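PDB 4UXD: 2-dehydro-3-deoxy-d-gluconate/2-dehydro-3-deoxy-phosphogluconate aldolase from Picrophilus torridus, which belongs to the dihydrodipicolinate synthetase family of aldolases, enzymes built on a (beta/alpha)8 barrel, with four chains in the assembly. Local coordinates for residues Ile28-Ile33 with Lys52-Ile57; Asn48-Tyr53 with Glu274-Lys279; Phe85-Glu88 with Pro93-Ala96; Gly207-Leu212 with Asp232-Leu237. All blocks are in the same frame, centred on the assembly; numbering follows the deposited sequence.

Interaction 1. Residues Ile28-Ile33 with Lys52-Ile57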
loop_
_atom_site.group_PDB
_atom_site.type_symbol
_atom_site.label_atom_id
_atom_site.label_comp_id
_atom_site.label_asym_id
_atom_site.label_seq_id
_atom_site.Cartn_x
_atom_site.Cartn_y
_atom_site.Cartn_z
ATOM N N ILE A 28 9.596 29.525 11.832
ATOM C CA ILE A 28 9.757 29.019 10.481
ATOM C C ILE A 28 11.158 28.508 10.215
ATOM O O ILE A 28 12.150 29.216 10.379
ATOM C CB ILE A 28 9.411 30.100 9.455
ATOM C CG1 ILE A 28 7.966 30.573 9.671
ATOM C CG2 ILE A 28 9.613 29.582 8.014
ATOM C CD1 ILE A 28 6.937 29.482 9.537
ATOM N N VAL A 29 11.206 27.248 9.806
ATOM C CA VAL A 29 12.436 26.527 9.542
ATOM C C VAL A 29 12.565 26.308 8.047
ATOM O O VAL A 29 11.658 25.725 7.453
ATOM C CB VAL A 29 12.430 25.158 10.251
ATOM C CG1 VAL A 29 13.714 24.374 9.959
ATOM C CG2 VAL A 29 12.212 25.331 11.728
ATOM N N CYS A 30 13.665 26.749 7.424
ATOM C CA CYS A 30 13.881 26.402 6.012
ATOM C C CYS A 30 14.650 25.092 5.834
ATOM O O CYS A 30 15.826 25.005 6.179
ATOM C CB CYS A 30 14.620 27.495 5.272
ATOM S SG CYS A 30 15.038 26.978 3.579
ATOM N N PRO A 31 13.989 24.064 5.281
ATOM C CA PRO A 31 14.782 22.889 4.917
ATOM C C PRO A 31 15.531 23.202 3.625
ATOM O O PRO A 31 14.968 23.134 2.522
ATOM C CB PRO A 31 13.735 21.791 4.752
ATOM C CG PRO A 31 12.513 22.501 4.296
ATOM C CD PRO A 31 12.599 23.941 4.830
ATOM N N MET A 32 16.791 23.598 3.788
ATOM C CA MET A 32 17.585 24.155 2.697
ATOM C C MET A 32 17.814 23.166 1.566
ATOM O O MET A 32 18.143 22.002 1.807
ATOM C CB MET A 32 18.947 24.620 3.208
ATOM C CG MET A 32 18.899 25.679 4.291
ATOM S SD MET A 32 20.547 26.116 4.889
ATOM C CE MET A 32 21.257 26.802 3.392
ATOM N N ILE A 33 17.659 23.632 0.329
ATOM C CA ILE A 33 18.230 22.895 -0.785
ATOM C C ILE A 33 19.743 23.000 -0.684
ATOM O O ILE A 33 20.278 23.923 -0.071
ATOM C CB ILE A 33 17.770 23.421 -2.158
ATOM C CG1 ILE A 33 18.120 24.905 -2.306
ATOM C CG2 ILE A 33 16.275 23.189 -2.341
ATOM C CD1 ILE A 33 17.976 25.422 -3.713
ATOM N N LYS A 52 21.537 34.346 2.146
ATOM C CA LYS A 52 21.256 35.773 2.239
ATOM C C LYS A 52 19.798 36.060 1.885
ATOM O O LYS A 52 19.212 37.028 2.385
ATOM C CB LYS A 52 22.203 36.573 1.338
ATOM C CG LYS A 52 23.670 36.562 1.794
ATOM C CD LYS A 52 23.844 37.018 3.240
ATOM C CE LYS A 52 25.263 37.531 3.510
ATOM N NZ LYS A 52 26.332 36.495 3.389
ATOM N N TYR A 53 19.209 35.218 1.035
ATOM C CA TYR A 53 17.763 35.267 0.802
ATOM C C TYR A 53 16.959 34.841 2.029
ATOM O O TYR A 53 15.914 35.417 2.333
ATOM C CB TYR A 53 17.366 34.377 -0.362
ATOM C CG TYR A 53 15.870 34.323 -0.546
ATOM C CD1 TYR A 53 15.201 35.351 -1.201
ATOM C CD2 TYR A 53 15.118 33.250 -0.057
ATOM C CE1 TYR A 53 13.840 35.321 -1.378
ATOM C CE2 TYR A 53 13.741 33.208 -0.234
ATOM C CZ TYR A 53 13.102 34.252 -0.894
ATOM O OH TYR A 53 11.728 34.232 -1.071
ATOM N N LEU A 54 17.439 33.821 2.727
ATOM C CA LEU A 54 16.730 33.306 3.881
ATOM C C LEU A 54 16.736 34.327 4.993
ATOM O O LEU A 54 15.720 34.524 5.671
ATOM C CB LEU A 54 17.348 31.983 4.351
ATOM C CG LEU A 54 16.954 30.803 3.468
ATOM C CD1 LEU A 54 17.844 29.596 3.684
ATOM C CD2 LEU A 54 15.493 30.439 3.727
ATOM N N GLU A 55 17.884 34.978 5.179
ATOM C CA GLU A 55 18.010 36.001 6.204
ATOM C C GLU A 55 17.069 37.172 5.891
ATOM O O GLU A 55 16.402 37.708 6.788
ATOM C CB GLU A 55 19.456 36.452 6.312
ATOM C CG GLU A 55 20.343 35.395 6.964
ATOM C CD GLU A 55 21.834 35.718 6.941
ATOM O OE1 GLU A 55 22.244 36.730 6.328
ATOM O OE2 GLU A 55 22.596 34.937 7.550
ATOM N N GLY A 56 16.989 37.525 4.606
ATOM C CA GLY A 56 16.145 38.612 4.138
ATOM C C GLY A 56 14.665 38.477 4.477
ATOM O O GLY A 56 14.048 39.441 4.940
ATOM N N ILE A 57 14.094 37.296 4.244
ATOM C CA ILE A 57 12.689 37.026 4.578
ATOM C C ILE A 57 12.500 36.566 6.019
ATOM O O ILE A 57 11.410 36.171 6.398
ATOM C CB ILE A 57 12.075 35.952 3.653
ATOM C CG1 ILE A 57 12.780 34.602 3.849
ATOM C CG2 ILE A 57 12.136 36.415 2.186
ATOM C CD1 ILE A 57 12.236 33.476 2.994
#

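Interaction 2. Residues Asn48-Tyr53 with Glu274-Lys279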
loop_
_atom_site.group_PDB
_atom_site.type_symbol
_atom_site.label_atom_id
_atom_site.label_comp_id
_atom_site.label_asym_id
_atom_site.label_seq_id
_atom_site.Cartn_x
_atom_site.Cartn_y
_atom_site.Cartn_z
ATOM N N ASN A 48 25.487 30.706 -0.617
ATOM C CA ASN A 48 25.543 32.008 0.041
ATOM C C ASN A 48 24.382 32.885 -0.427
ATOM O O ASN A 48 23.733 33.565 0.362
ATOM C CB ASN A 48 26.883 32.693 -0.237
ATOM C CG ASN A 48 27.212 33.757 0.789
ATOM O OD1 ASN A 48 26.897 34.933 0.603
ATOM N ND2 ASN A 48 27.847 33.350 1.884
ATOM N N ILE A 49 24.119 32.853 -1.723
ATOM C CA ILE A 49 23.009 33.597 -2.286
ATOM C C ILE A 49 21.733 33.201 -1.574
ATOM O O ILE A 49 20.891 34.045 -1.292
ATOM C CB ILE A 49 22.898 33.348 -3.795
ATOM C CG1 ILE A 49 24.013 34.130 -4.500
ATOM C CG2 ILE A 49 21.532 33.766 -4.328
ATOM C CD1 ILE A 49 24.354 33.646 -5.899
ATOM N N LEU A 50 21.638 31.912 -1.253
ATOM C CA LEU A 50 20.474 31.335 -0.597
ATOM C C LEU A 50 20.368 31.746 0.868
ATOM O O LEU A 50 19.289 32.130 1.347
ATOM C CB LEU A 50 20.523 29.806 -0.701
ATOM C CG LEU A 50 19.452 29.052 0.101
ATOM C CD1 LEU A 50 18.063 29.524 -0.293
ATOM C CD2 LEU A 50 19.583 27.544 -0.086
ATOM N N ILE A 51 21.480 31.621 1.581
ATOM C CA ILE A 51 21.564 32.053 2.971
ATOM C C ILE A 51 21.168 33.519 3.119
ATOM O O ILE A 51 20.547 33.900 4.103
ATOM C CB ILE A 51 22.991 31.860 3.524
ATOM C CG1 ILE A 51 23.288 30.376 3.698
ATOM C CG2 ILE A 51 23.167 32.563 4.867
ATOM C CD1 ILE A 51 24.744 30.058 3.794
ATOM N N LYS A 52 21.537 34.346 2.146
ATOM C CA LYS A 52 21.256 35.773 2.239
ATOM C C LYS A 52 19.798 36.060 1.885
ATOM O O LYS A 52 19.212 37.028 2.385
ATOM C CB LYS A 52 22.203 36.573 1.338
ATOM C CG LYS A 52 23.670 36.562 1.794
ATOM C CD LYS A 52 23.844 37.018 3.240
ATOM C CE LYS A 52 25.263 37.531 3.510
ATOM N NZ LYS A 52 26.332 36.495 3.389
ATOM N N TYR A 53 19.209 35.218 1.035
ATOM C CA TYR A 53 17.763 35.267 0.802
ATOM C C TYR A 53 16.959 34.841 2.029
ATOM O O TYR A 53 15.914 35.417 2.333
ATOM C CB TYR A 53 17.366 34.377 -0.362
ATOM C CG TYR A 53 15.870 34.323 -0.546
ATOM C CD1 TYR A 53 15.201 35.351 -1.201
ATOM C CD2 TYR A 53 15.118 33.250 -0.057
ATOM C CE1 TYR A 53 13.840 35.321 -1.378
ATOM C CE2 TYR A 53 13.741 33.208 -0.234
ATOM C CZ TYR A 53 13.102 34.252 -0.894
ATOM O OH TYR A 53 11.728 34.232 -1.071
ATOM N N GLU A 274 15.084 23.962 -9.584
ATOM C CA GLU A 274 14.878 24.826 -10.734
ATOM C C GLU A 274 14.337 26.185 -10.286
ATOM O O GLU A 274 14.803 27.238 -10.732
ATOM C CB GLU A 274 13.918 24.183 -11.733
ATOM C CG GLU A 274 13.770 24.960 -13.028
ATOM C CD GLU A 274 13.044 24.170 -14.110
ATOM O OE1 GLU A 274 12.861 22.946 -13.925
ATOM O OE2 GLU A 274 12.648 24.770 -15.139
ATOM N N TYR A 275 13.370 26.155 -9.378
ATOM C CA TYR A 275 12.673 27.361 -8.984
ATOM C C TYR A 275 13.660 28.315 -8.352
ATOM O O TYR A 275 13.592 29.525 -8.559
ATOM C CB TYR A 275 11.531 27.036 -8.024
ATOM C CG TYR A 275 10.431 28.069 -7.998
ATOM C CD1 TYR A 275 10.653 29.336 -7.475
ATOM C CD2 TYR A 275 9.167 27.776 -8.485
ATOM C CE1 TYR A 275 9.647 30.285 -7.445
ATOM C CE2 TYR A 275 8.154 28.718 -8.460
ATOM C CZ TYR A 275 8.397 29.972 -7.938
ATOM O OH TYR A 275 7.391 30.918 -7.909
ATOM N N PHE A 276 14.593 27.759 -7.592
ATOM C CA PHE A 276 15.636 28.558 -6.972
ATOM C C PHE A 276 16.638 29.072 -8.010
ATOM O O PHE A 276 17.152 30.187 -7.905
ATOM C CB PHE A 276 16.375 27.750 -5.911
ATOM C CG PHE A 276 17.550 28.474 -5.341
ATOM C CD1 PHE A 276 17.372 29.431 -4.356
ATOM C CD2 PHE A 276 18.838 28.225 -5.816
ATOM C CE1 PHE A 276 18.463 30.113 -3.832
ATOM C CE2 PHE A 276 19.927 28.909 -5.296
ATOM C CZ PHE A 276 19.740 29.852 -4.309
ATOM N N TYR A 277 16.920 28.249 -9.006
ATOM C CA TYR A 277 17.923 28.575 -9.992
ATOM C C TYR A 277 17.442 29.716 -10.882
ATOM O O TYR A 277 18.174 30.676 -11.129
ATOM C CB TYR A 277 18.261 27.346 -10.835
ATOM C CG TYR A 277 19.028 26.255 -10.112
ATOM C CD1 TYR A 277 19.818 26.535 -9.008
ATOM C CD2 TYR A 277 18.961 24.940 -10.546
ATOM C CE1 TYR A 277 20.518 25.538 -8.359
ATOM C CE2 TYR A 277 19.656 23.943 -9.911
ATOM C CZ TYR A 277 20.432 24.242 -8.814
ATOM O OH TYR A 277 21.130 23.232 -8.181
ATOM N N LYS A 278 16.208 29.600 -11.355
ATOM C CA LYS A 278 15.625 30.590 -12.238
ATOM C C LYS A 278 15.459 31.935 -11.538
ATOM O O LYS A 278 15.668 32.989 -12.143
ATOM C CB LYS A 278 14.268 30.103 -12.763
ATOM C CG LYS A 278 14.357 29.059 -13.884
ATOM C CD LYS A 278 12.997 28.836 -14.547
ATOM C CE LYS A 278 13.092 28.005 -15.833
ATOM N NZ LYS A 278 13.638 28.765 -17.005
ATOM N N LYS A 279 15.093 31.891 -10.261
ATOM C CA LYS A 279 14.781 33.097 -9.519
ATOM C C LYS A 279 16.014 33.969 -9.340
ATOM O O LYS A 279 15.954 35.190 -9.485
ATOM C CB LYS A 279 14.189 32.758 -8.151
ATOM C CG LYS A 279 14.339 33.896 -7.157
ATOM C CD LYS A 279 13.252 33.947 -6.121
ATOM C CE LYS A 279 12.874 35.396 -5.840
ATOM N NZ LYS A 279 12.638 35.662 -4.402
#

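Interaction 3. Residues Phe85-Glu88 with Pro93-Ala96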
loop_
_atom_site.group_PDB
_atom_site.type_symbol
_atom_site.label_atom_id
_atom_site.label_comp_id
_atom_site.label_asym_id
_atom_site.label_seq_id
_atom_site.Cartn_x
_atom_site.Cartn_y
_atom_site.Cartn_z
ATOM N N PHE A 85 30.113 25.341 6.064
ATOM C CA PHE A 85 29.924 26.551 5.288
ATOM C C PHE A 85 28.747 27.321 5.843
ATOM O O PHE A 85 28.861 28.500 6.176
ATOM C CB PHE A 85 29.709 26.232 3.810
ATOM C CG PHE A 85 29.519 27.453 2.944
ATOM C CD1 PHE A 85 30.614 28.187 2.498
ATOM C CD2 PHE A 85 28.249 27.859 2.557
ATOM C CE1 PHE A 85 30.441 29.315 1.687
ATOM C CE2 PHE A 85 28.073 28.982 1.740
ATOM C CZ PHE A 85 29.177 29.709 1.317
ATOM N N VAL A 86 27.625 26.631 5.986
ATOM C CA VAL A 86 26.403 27.258 6.451
ATOM C C VAL A 86 26.592 27.853 7.843
ATOM O O VAL A 86 26.118 28.955 8.113
ATOM C CB VAL A 86 25.251 26.242 6.447
ATOM C CG1 VAL A 86 24.008 26.809 7.106
ATOM C CG2 VAL A 86 24.973 25.811 5.011
ATOM N N ARG A 87 27.284 27.125 8.717
ATOM C CA ARG A 87 27.544 27.613 10.067
ATOM C C ARG A 87 28.457 28.825 10.032
ATOM O O ARG A 87 28.380 29.675 10.910
ATOM C CB ARG A 87 28.163 26.516 10.954
ATOM C CG ARG A 87 28.771 27.003 12.291
ATOM C CD ARG A 87 27.748 27.455 13.354
ATOM N NE ARG A 87 26.870 28.544 12.923
ATOM C CZ ARG A 87 25.729 28.872 13.524
ATOM N NH1 ARG A 87 25.314 28.215 14.602
ATOM N NH2 ARG A 87 24.989 29.855 13.041
ATOM N N GLU A 88 29.308 28.905 9.013
ATOM C CA GLU A 88 30.303 29.963 8.948
ATOM C C GLU A 88 29.849 31.190 8.165
ATOM O O GLU A 88 30.562 32.199 8.122
ATOM C CB GLU A 88 31.591 29.432 8.328
ATOM C CG GLU A 88 32.487 28.715 9.302
ATOM C CD GLU A 88 33.734 28.182 8.633
ATOM O OE1 GLU A 88 33.888 28.392 7.406
ATOM O OE2 GLU A 88 34.553 27.557 9.336
ATOM N N PRO A 93 20.329 30.504 13.959
ATOM C CA PRO A 93 20.456 29.200 14.615
ATOM C C PRO A 93 20.194 28.047 13.623
ATOM O O PRO A 93 19.262 28.096 12.815
ATOM C CB PRO A 93 19.396 29.260 15.717
ATOM C CG PRO A 93 18.399 30.262 15.244
ATOM C CD PRO A 93 19.192 31.284 14.476
ATOM N N ILE A 94 21.033 27.021 13.694
ATOM C CA ILE A 94 21.045 25.940 12.716
ATOM C C ILE A 94 20.551 24.647 13.344
ATOM O O ILE A 94 20.885 24.335 14.494
ATOM C CB ILE A 94 22.477 25.733 12.129
ATOM C CG1 ILE A 94 22.891 26.961 11.325
ATOM C CG2 ILE A 94 22.546 24.501 11.222
ATOM C CD1 ILE A 94 24.330 26.983 10.907
ATOM N N MET A 95 19.723 23.927 12.587
ATOM C CA MET A 95 19.382 22.533 12.877
ATOM C C MET A 95 20.038 21.659 11.825
ATOM O O MET A 95 19.631 21.676 10.672
ATOM C CB MET A 95 17.877 22.297 12.842
ATOM C CG MET A 95 17.040 23.297 13.584
ATOM S SD MET A 95 15.295 22.917 13.328
ATOM C CE MET A 95 14.529 23.950 14.581
ATOM N N ALA A 96 21.048 20.896 12.203
ATOM C CA ALA A 96 21.786 20.110 11.222
ATOM C C ALA A 96 21.095 18.782 10.931
ATOM O O ALA A 96 20.810 18.002 11.841
ATOM C CB ALA A 96 23.208 19.865 11.703
#

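Interaction 4. Residues Gly207-Leu212 with Asp232-Leu237. With IPA (isopropyl alcohol), chain G.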
loop_
_atom_site.group_PDB
_atom_site.type_symbol
_atom_site.label_atom_id
_atom_site.label_comp_id
_atom_site.label_asym_id
_atom_site.label_seq_id
_atom_site.Cartn_x
_atom_site.Cartn_y
_atom_site.Cartn_z
ATOM N N GLY A 207 5.614 19.793 8.664
ATOM C CA GLY A 207 6.598 19.718 7.604
ATOM C C GLY A 207 6.044 20.010 6.235
ATOM O O GLY A 207 6.794 20.078 5.266
ATOM N N GLN A 208 4.728 20.158 6.143
ATOM C CA GLN A 208 4.088 20.403 4.850
ATOM C C GLN A 208 3.500 21.800 4.822
ATOM O O GLN A 208 2.629 22.128 5.622
ATOM C CB GLN A 208 2.998 19.369 4.557
ATOM C CG GLN A 208 3.490 17.934 4.444
ATOM C CD GLN A 208 4.449 17.703 3.285
ATOM O OE1 GLN A 208 4.707 18.596 2.476
ATOM N NE2 GLN A 208 4.991 16.492 3.209
ATOM N N ASP A 209 3.991 22.605 3.884
ATOM C CA ASP A 209 3.684 24.028 3.805
ATOM C C ASP A 209 2.190 24.329 3.703
ATOM O O ASP A 209 1.704 25.304 4.277
ATOM C CB ASP A 209 4.399 24.644 2.600
ATOM C CG ASP A 209 5.882 24.304 2.555
ATOM O OD1 ASP A 209 6.281 23.214 3.022
ATOM O OD2 ASP A 209 6.651 25.140 2.042
ATOM N N ASP A 210 1.452 23.509 2.971
ATOM C CA ASP A 210 0.031 23.798 2.806
ATOM C C ASP A 210 -0.775 23.503 4.075
ATOM O O ASP A 210 -1.910 23.957 4.213
ATOM C CB ASP A 210 -0.546 23.034 1.609
ATOM C CG ASP A 210 -0.119 21.591 1.560
ATOM O OD1 ASP A 210 0.938 21.238 2.134
ATOM O OD2 ASP A 210 -0.856 20.811 0.913
ATOM N N LEU A 211 -0.173 22.784 5.017
ATOM C CA LEU A 211 -0.858 22.380 6.229
ATOM C C LEU A 211 -0.529 23.271 7.434
ATOM O O LEU A 211 -1.068 23.071 8.540
ATOM C CB LEU A 211 -0.519 20.931 6.560
ATOM C CG LEU A 211 -0.843 19.855 5.526
ATOM C CD1 LEU A 211 -0.772 18.501 6.216
ATOM C CD2 LEU A 211 -2.192 20.034 4.868
ATOM N N LEU A 212 0.330 24.259 7.220
ATOM C CA LEU A 212 0.802 25.118 8.304
ATOM C C LEU A 212 -0.338 25.802 9.058
ATOM O O LEU A 212 -0.344 25.836 10.288
ATOM C CB LEU A 212 1.765 26.181 7.758
ATOM C CG LEU A 212 2.402 27.107 8.799
ATOM C CD1 LEU A 212 3.098 26.317 9.927
ATOM C CD2 LEU A 212 3.398 28.042 8.125
ATOM N N ASP A 232 8.596 33.959 0.294
ATOM C CA ASP A 232 8.368 34.456 1.646
ATOM C C ASP A 232 6.942 34.149 2.147
ATOM O O ASP A 232 6.602 34.454 3.299
ATOM C CB ASP A 232 8.616 35.967 1.692
ATOM C CG ASP A 232 7.617 36.749 0.834
ATOM O OD1 ASP A 232 7.051 36.162 -0.118
ATOM O OD2 ASP A 232 7.396 37.947 1.108
ATOM N N GLY A 233 6.121 33.563 1.275
ATOM C CA GLY A 233 4.726 33.264 1.579
ATOM C C GLY A 233 4.493 32.634 2.941
ATOM O O GLY A 233 3.721 33.147 3.747
ATOM N N ILE A 234 5.177 31.529 3.207
ATOM C CA ILE A 234 5.069 30.862 4.494
ATOM C C ILE A 234 5.419 31.774 5.663
ATOM O O ILE A 234 4.813 31.659 6.724
ATOM C CB ILE A 234 5.969 29.610 4.549
ATOM C CG1 ILE A 234 5.277 28.441 3.850
ATOM C CG2 ILE A 234 6.327 29.215 5.999
ATOM C CD1 ILE A 234 4.029 27.936 4.554
ATOM N N VAL A 235 6.387 32.670 5.495
ATOM C CA VAL A 235 6.817 33.496 6.628
ATOM C C VAL A 235 5.828 34.632 6.942
ATOM O O VAL A 235 5.550 34.908 8.119
ATOM C CB VAL A 235 8.208 34.085 6.395
ATOM C CG1 VAL A 235 8.630 34.958 7.590
ATOM C CG2 VAL A 235 9.204 32.969 6.185
ATOM N N ARG A 236 5.312 35.286 5.902
ATOM C CA ARG A 236 4.218 36.242 6.065
ATOM C C ARG A 236 3.084 35.577 6.832
ATOM O O ARG A 236 2.608 36.107 7.833
ATOM C CB ARG A 236 3.710 36.757 4.709
ATOM C CG ARG A 236 4.771 37.491 3.889
ATOM C CD ARG A 236 4.193 38.237 2.694
ATOM N NE ARG A 236 3.999 37.376 1.535
ATOM C CZ ARG A 236 2.824 36.947 1.073
ATOM N NH1 ARG A 236 1.680 37.292 1.664
ATOM N NH2 ARG A 236 2.795 36.162 -0.002
ATOM N N LEU A 237 2.676 34.403 6.360
ATOM C CA LEU A 237 1.605 33.630 6.980
ATOM C C LEU A 237 1.776 33.511 8.485
ATOM O O LEU A 237 0.869 33.853 9.247
ATOM C CB LEU A 237 1.539 32.236 6.360
ATOM C CG LEU A 237 0.425 31.311 6.841
ATOM C CD1 LEU A 237 0.155 30.284 5.772
ATOM C CD2 LEU A 237 0.740 30.602 8.162
HETATM C C1 IPA G . 8.472 15.013 -0.310
HETATM C C2 IPA G . 7.761 15.308 1.000
HETATM C C3 IPA G . 6.738 14.223 1.333
HETATM O O2 IPA G . 7.114 16.544 0.831
#

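Interaction 1. Residues Ile28-Ile33 with Lys52-Ile57
C30 and L54 mark the point where the backbones of strand 27-31 and helix 44-56 come nearest, their CA atoms 7.8 Å apart, a spacing bridged by this single pair of side chains. Both belong to the beta-alpha-beta crossover that runs from strand 27-31 through helix 44-56 into strand 61-63, so the contact shows how a barrel helix is seated on its own strand. C30 and L54 both leave their backbones toward the other segment. With SG anti to the backbone N (chi1 174°), C30 offers both its CB and its sulfur to the forked end of the leucine. L54 CD2 does most of the touching, lying 3.4 Å from C30 CB and 3.5 Å from C30 SG. The other branch, L54 CD1, lies between C30 SG at 3.8 Å and M32 CG at 4.1 Å. Beyond this point M32 SD comes near V86, and the bend at chi3 (63°) turns M32 CE to L50 and I51 of the same helix. Backbone bonds from I28 and C30 to Y61 tie the strand to its sheet neighbour, whereas its join to the helix is made of methyl, methylene and sulfur surfaces. The buried fit probably rests on shape and on exclusion of water, without directional polar bonds between the two segments.

Interaction 2. Residues Asn48-Tyr53 with Glu274-Lys279
The F276 ring packs on L50 and I49 where helix 270-279 and helix 44-56 cross at a signed angle of 90°, with the axes of the two short segments 11.8 Å apart at their closest. A C-terminal helix here packs at right angles on a helix of the (beta/alpha)8 barrel: helix 44-56 belongs to the barrel, and helix 270-279 is one of the helices that follow it in the chain. The wide spacing is bridged by the phenylalanine, whose CG is anti to the backbone N (chi1 174°), sending the ring out from its helix. L50 reaches ring atoms CE1 and CZ from an oblique direction, with CD1 3.6 Å from F276 CE1 and CB 3.7 Å from F276 CZ. I49 joins more loosely from the same helix, its CG2 4.3 Å from F276 CZ. I33, from the loop after strand 27-31, also packs against this ring and carries the apolar patch inward. One turn further along each helix the character changes. Y53 and K279 cross at about a right angle, and K279 NZ comes up to the tyrosine ring obliquely, in the more exposed part of the interface. It is nearest to a ring carbon and not to the hydroxyl: K279 NZ lies 3.3 Å from Y53 CE1 and 3.7 Å from Y53 OH.

Interaction 3. Residues Phe85-Glu88 with Pro93-Ala96
I94 pushes its CD1 methyl against V86 and R87 near the C-terminal end of helix 76-88. The methyl sits 3.4 Å from R87 CA and 3.8 Å from V86 CG1, so it touches backbone and side chain together. It also lies over the centre of the R87 guanidinium, 3.5 Å from CZ, facing the flat group and leaving the N-H bonds at its rim for other partners. R87 reaches this position by folding back: bends at chi2 (71°) and chi3 (-58°) lay one face of the guanidinium against the I94 methyl. In the next shell, NH1 of R87 binds G117 O and forms a salt bridge with E119 OE1, while NH2 binds the backbone oxygens of S90 and K92, in the short link between the helix and strand 95-97. E119 OE1 also accepts from I94 N, so one carboxylate oxygen probably helps to position both the arginine and the isoleucine it covers. These bonds probably restrict rotation of the guanidinium and, with E119 as a counter-charge, would make its partial burial tolerable. One arginine thus has two uses: its rim ties the link after the helix (S90, K92) to the G117-E119 loop, and its flat face packs against an aliphatic side chain.

Interaction 4. Residues Gly207-Leu212 with Asp232-Leu237
In L212 and I234 the first torsions work together: L212 has CG anti to the backbone N (chi1 -177°), I234 turns its CG1 arm beside its own backbone N (chi1 -81°), and L212 CD2 and I234 CD1 come within 3.6 Å of each other. The setting is the (beta/alpha)8 barrel: residues 207-211 leave the C-terminal end of strand 203-206 and lead into helix 212-217, and helix 233-240 packs on this loop and the start of helix 212-217 through I234 and L237. L212 CD2 is the pivot, lying also 3.7 Å from L237 CD2, with the two leucines sliding past each other in opposite directions. The I234 methyl also touches the backbone, its CD1 lying 3.5 Å from D209 O. D209 crosses I234 at about a right angle, presenting its CB 3.8 Å from I234 CD1, while its carboxylate is engaged elsewhere: OD2 with T227 OG1, and OD1 with a bound glycerol. I28 packs on both L212 and I234, placing this apolar cluster between strand 27-31 and the surrounding helices. The loop also reaches the subunit interface, where D210 forms a salt bridge with R189 of the second subunit. On the other side of D209 in the chain, Q208 shares its amide nitrogen between S184 O and an isopropyl alcohol probably taken up from the crystallisation liquor. Its NE2 donates to the alcohol O2 at 3.2 Å, with an N-H...O angle of 161°.

In the fold
Interactions 1 and 2 each touch the other three. They share K52 and Y53, and I33 CD1 lies 3.5 Å from F276 CG, so F276 packs on both I33 and the barrel helix. Interaction 1 meets interaction 3 through M32 SD and V86 CG1, 4.2 Å apart, and interaction 4 through I28 CD1 and I234 CG2 at 3.6 Å. Interaction 2 reaches interaction 3 at N48 and F85, and interaction 4 at Y53 and D232. Interactions 3 and 4 do not touch: their nearest atoms are about 11 Å apart. In this family the active site lies at the C-terminal ends of the barrel strands; the G207-D209 loop is on that side, and its glycerol, probably from the crystallisation liquor, may mark a pocket.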